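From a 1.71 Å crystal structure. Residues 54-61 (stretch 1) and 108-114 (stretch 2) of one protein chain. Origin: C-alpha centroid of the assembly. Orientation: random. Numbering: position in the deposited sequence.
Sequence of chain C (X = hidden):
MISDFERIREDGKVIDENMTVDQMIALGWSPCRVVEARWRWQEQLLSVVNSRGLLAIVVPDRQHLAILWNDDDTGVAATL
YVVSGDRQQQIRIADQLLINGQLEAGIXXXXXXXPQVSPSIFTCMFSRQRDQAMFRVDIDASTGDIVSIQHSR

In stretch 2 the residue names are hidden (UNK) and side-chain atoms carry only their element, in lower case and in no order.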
# COMPACT_ATOMS: atom_id res chain seq x y z
N LEU C 54 -6.46 6.69 9.97
CA LEU C 54 -5.92 5.38 10.31
C LEU C 54 -6.27 4.41 9.20
O LEU C 54 -7.19 4.63 8.42
CB LEU C 54 -6.45 4.88 11.66
CG LEU C 54 -7.97 4.67 11.75
CD1 LEU C 54 -8.37 3.22 11.45
CD2 LEU C 54 -8.50 5.05 13.15
N LEU C 55 -5.53 3.30 9.15
CA LEU C 55 -5.81 2.23 8.22
C LEU C 55 -5.96 0.99 9.08
O LEU C 55 -5.04 0.67 9.83
CB LEU C 55 -4.67 2.09 7.20
CG LEU C 55 -4.81 1.21 5.97
CD1 LEU C 55 -5.98 1.66 5.06
CD2 LEU C 55 -3.50 1.25 5.21
N ALA C 56 -7.12 0.32 8.99
CA ALA C 56 -7.41 -0.79 9.90
C ALA C 56 -7.82 -2.01 9.10
O ALA C 56 -8.59 -1.90 8.13
CB ALA C 56 -8.55 -0.45 10.88
N ILE C 57 -7.31 -3.18 9.51
CA ILE C 57 -7.77 -4.45 8.96
C ILE C 57 -8.07 -5.39 10.11
O ILE C 57 -7.54 -5.25 11.22
CB ILE C 57 -6.76 -5.12 7.99
CG1 ILE C 57 -5.41 -5.32 8.70
CG2 ILE C 57 -6.60 -4.29 6.70
CD1 ILE C 57 -4.53 -6.39 8.06
N VAL C 58 -8.96 -6.33 9.87
CA VAL C 58 -9.14 -7.44 10.81
C VAL C 58 -8.19 -8.55 10.38
O VAL C 58 -8.22 -8.99 9.23
CB VAL C 58 -10.60 -7.92 10.82
CG1 VAL C 58 -10.73 -9.16 11.69
CG2 VAL C 58 -11.54 -6.78 11.33
N VAL C 59 -7.32 -8.97 11.29
CA VAL C 59 -6.41 -10.09 11.00
C VAL C 59 -7.26 -11.33 10.74
O VAL C 59 -8.34 -11.47 11.35
CB VAL C 59 -5.44 -10.29 12.18
CG1 VAL C 59 -4.46 -11.44 11.94
CG2 VAL C 59 -4.68 -8.95 12.46
N PRO C 60 -6.88 -12.23 9.82
CA PRO C 60 -7.81 -13.32 9.48
C PRO C 60 -8.13 -14.27 10.63
O PRO C 60 -9.12 -15.01 10.51
CB PRO C 60 -7.09 -14.04 8.32
CG PRO C 60 -6.29 -12.91 7.68
CD PRO C 60 -5.77 -12.15 8.87
N ASP C 61 -7.42 -14.20 11.76
CA ASP C 61 -7.81 -14.99 12.92
C ASP C 61 -9.06 -14.43 13.61
O ASP C 61 -9.56 -15.06 14.54
CB ASP C 61 -6.64 -15.12 13.92
CG ASP C 61 -6.19 -13.79 14.53
OD1 ASP C 61 -6.90 -12.78 14.43
OD2 ASP C 61 -5.09 -13.77 15.12
N UNK C 108 5.68 1.95 7.99
CA UNK C 108 4.64 1.10 7.45
C UNK C 108 3.64 1.94 6.65
O UNK C 108 3.26 3.04 7.06
c UNK C 108 5.33 -0.63 10.44
c UNK C 108 3.94 0.34 8.57
o UNK C 108 7.24 -3.78 10.73
c UNK C 108 5.96 -2.89 8.94
c UNK C 108 4.81 -0.74 9.16
c UNK C 108 5.14 -1.87 8.41
c UNK C 108 6.45 -2.77 10.23
c UNK C 108 6.15 -1.66 10.99
N UNK C 109 3.21 1.41 5.49
CA UNK C 109 2.54 2.19 4.47
C UNK C 109 1.18 1.68 4.07
O UNK C 109 0.29 2.49 3.86
o UNK C 109 4.63 2.96 3.61
c UNK C 109 3.43 2.32 3.23
N UNK C 110 0.97 0.36 3.96
CA UNK C 110 -0.36 -0.17 3.64
C UNK C 110 -0.33 -1.68 3.86
O UNK C 110 0.74 -2.26 4.07
c UNK C 110 2.38 -0.77 -1.62
c UNK C 110 1.02 0.01 0.28
c UNK C 110 3.07 0.41 -1.56
c UNK C 110 1.74 1.20 0.31
c UNK C 110 1.35 -0.96 -0.70
n UNK C 110 0.51 -2.03 -0.52
c UNK C 110 -0.06 -0.52 1.05
c UNK C 110 2.76 1.39 -0.62
c UNK C 110 -0.79 0.17 2.21
c UNK C 110 -0.34 -1.75 0.52
N UNK C 111 -1.50 -2.30 3.79
CA UNK C 111 -1.63 -3.74 4.05
C UNK C 111 -1.87 -4.50 2.76
O UNK C 111 -2.48 -3.97 1.82
c UNK C 111 -1.79 -4.00 7.29
c UNK C 111 -2.40 -2.32 8.91
c UNK C 111 -2.81 -4.03 5.00
c UNK C 111 -1.65 -3.44 8.56
c UNK C 111 -2.66 -3.44 6.36
c UNK C 111 -3.26 -1.75 7.98
c UNK C 111 -3.40 -2.31 6.73
N UNK C 112 -1.40 -5.74 2.71
CA UNK C 112 -1.78 -6.68 1.66
C UNK C 112 -2.08 -8.02 2.29
O UNK C 112 -1.70 -8.28 3.43
o UNK C 112 -1.17 -4.06 -1.72
c UNK C 112 -0.68 -6.86 0.60
c UNK C 112 -0.31 -5.59 -0.15
c UNK C 112 -1.35 -5.17 -1.18
o UNK C 112 -2.33 -5.91 -1.44
N UNK C 113 -2.75 -8.88 1.54
CA UNK C 113 -3.06 -10.22 2.02
C UNK C 113 -2.45 -11.24 1.07
O UNK C 113 -2.72 -11.20 -0.14
c UNK C 113 -6.42 -11.70 3.32
c UNK C 113 -4.93 -11.43 3.22
c UNK C 113 -4.57 -10.42 2.15
o UNK C 113 -7.24 -10.87 2.91
n UNK C 113 -6.77 -12.87 3.86
N UNK C 114 -1.63 -12.13 1.60
CA UNK C 114 -1.06 -13.24 0.86
C UNK C 114 -1.49 -14.56 1.50
O UNK C 114 -1.94 -14.58 2.65
c UNK C 114 1.18 -12.03 -1.29
c UNK C 114 1.66 -10.92 -2.00
c UNK C 114 1.30 -10.79 0.74
c UNK C 114 1.77 -9.66 0.04
c UNK C 114 0.48 -13.15 0.84
c UNK C 114 1.95 -9.74 -1.33
c UNK C 114 1.00 -11.96 0.08

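Position 108 has eight side-chain atoms: one carbon, then a ring of six carbons bearing one oxygen. None of them reaches stretch 1. A six-carbon ring with a single oxygen is a phenol, so this is Tyr 108.

Position 109 has two side-chain atoms, one carbon and one oxygen. The CA-to-CB bond points away from stretch 1. Only the backbone comes near, with O of 109 lying 4.2 Å from CD2 of Leu 55. This is Ser 109.

Position 110 has ten side-chain atoms. One carbon leads to fused five- and six-membered rings that hold eight carbons and one nitrogen. Its CB leaves sideways, and the end of the side chain leads away from stretch 1. Contact is therefore made near the backbone: CD2 of Leu 55 is 3.8 Å from CA of 110 and 4.2 Å from its CB. This indole is Trp 110.

Position 111 has seven side-chain atoms, all carbon: one, then a ring of six. It points toward stretch 1 and meets Leu 55 and Ile 57. With no oxygen on the ring, it is Phe 111. Its CD1 lies 3.7 Å from CD1 of Ile 57, and its CD2 lies 3.9 Å from CD2 of Leu 55.

Position 112 has five side-chain atoms: three carbons, the third carrying two oxygens. It points away and does not touch stretch 1. A carboxylate on a chain of this length is Glu 112. Its OE2 accepts a weak hydrogen bond from NE1 of Trp 110, at 2.9 Å.

Position 113 also has five side-chain atoms, but its third carbon carries one oxygen and one nitrogen. The CA-to-CB bond points toward stretch 1, and the end of the side chain meets Pro 60. This amide is Gln 113. Its NE2 lies 3.9 Å from CG of Pro 60.

Position 114 has seven side-chain carbons, one followed by a ring of six. It is out of reach of stretch 1. This is Phe 114.

The contact works mainly by apolar packing. The strands run in roughly the same direction, 29° apart, and no hydrogen bond joins the two stretches. Phe 111 is the centre. CG1 of Ile 57 sits over its ring face, 3.9 Å from the ring centroid, in a CH-pi contact. O of Leu 55 approaches the ring edge, 3.5 Å from CE2 of Phe 111. Pro 60 and Gln 113 add a smaller contact beyond the strands.

Stretch 2, residues 108-114: YSWFEQF
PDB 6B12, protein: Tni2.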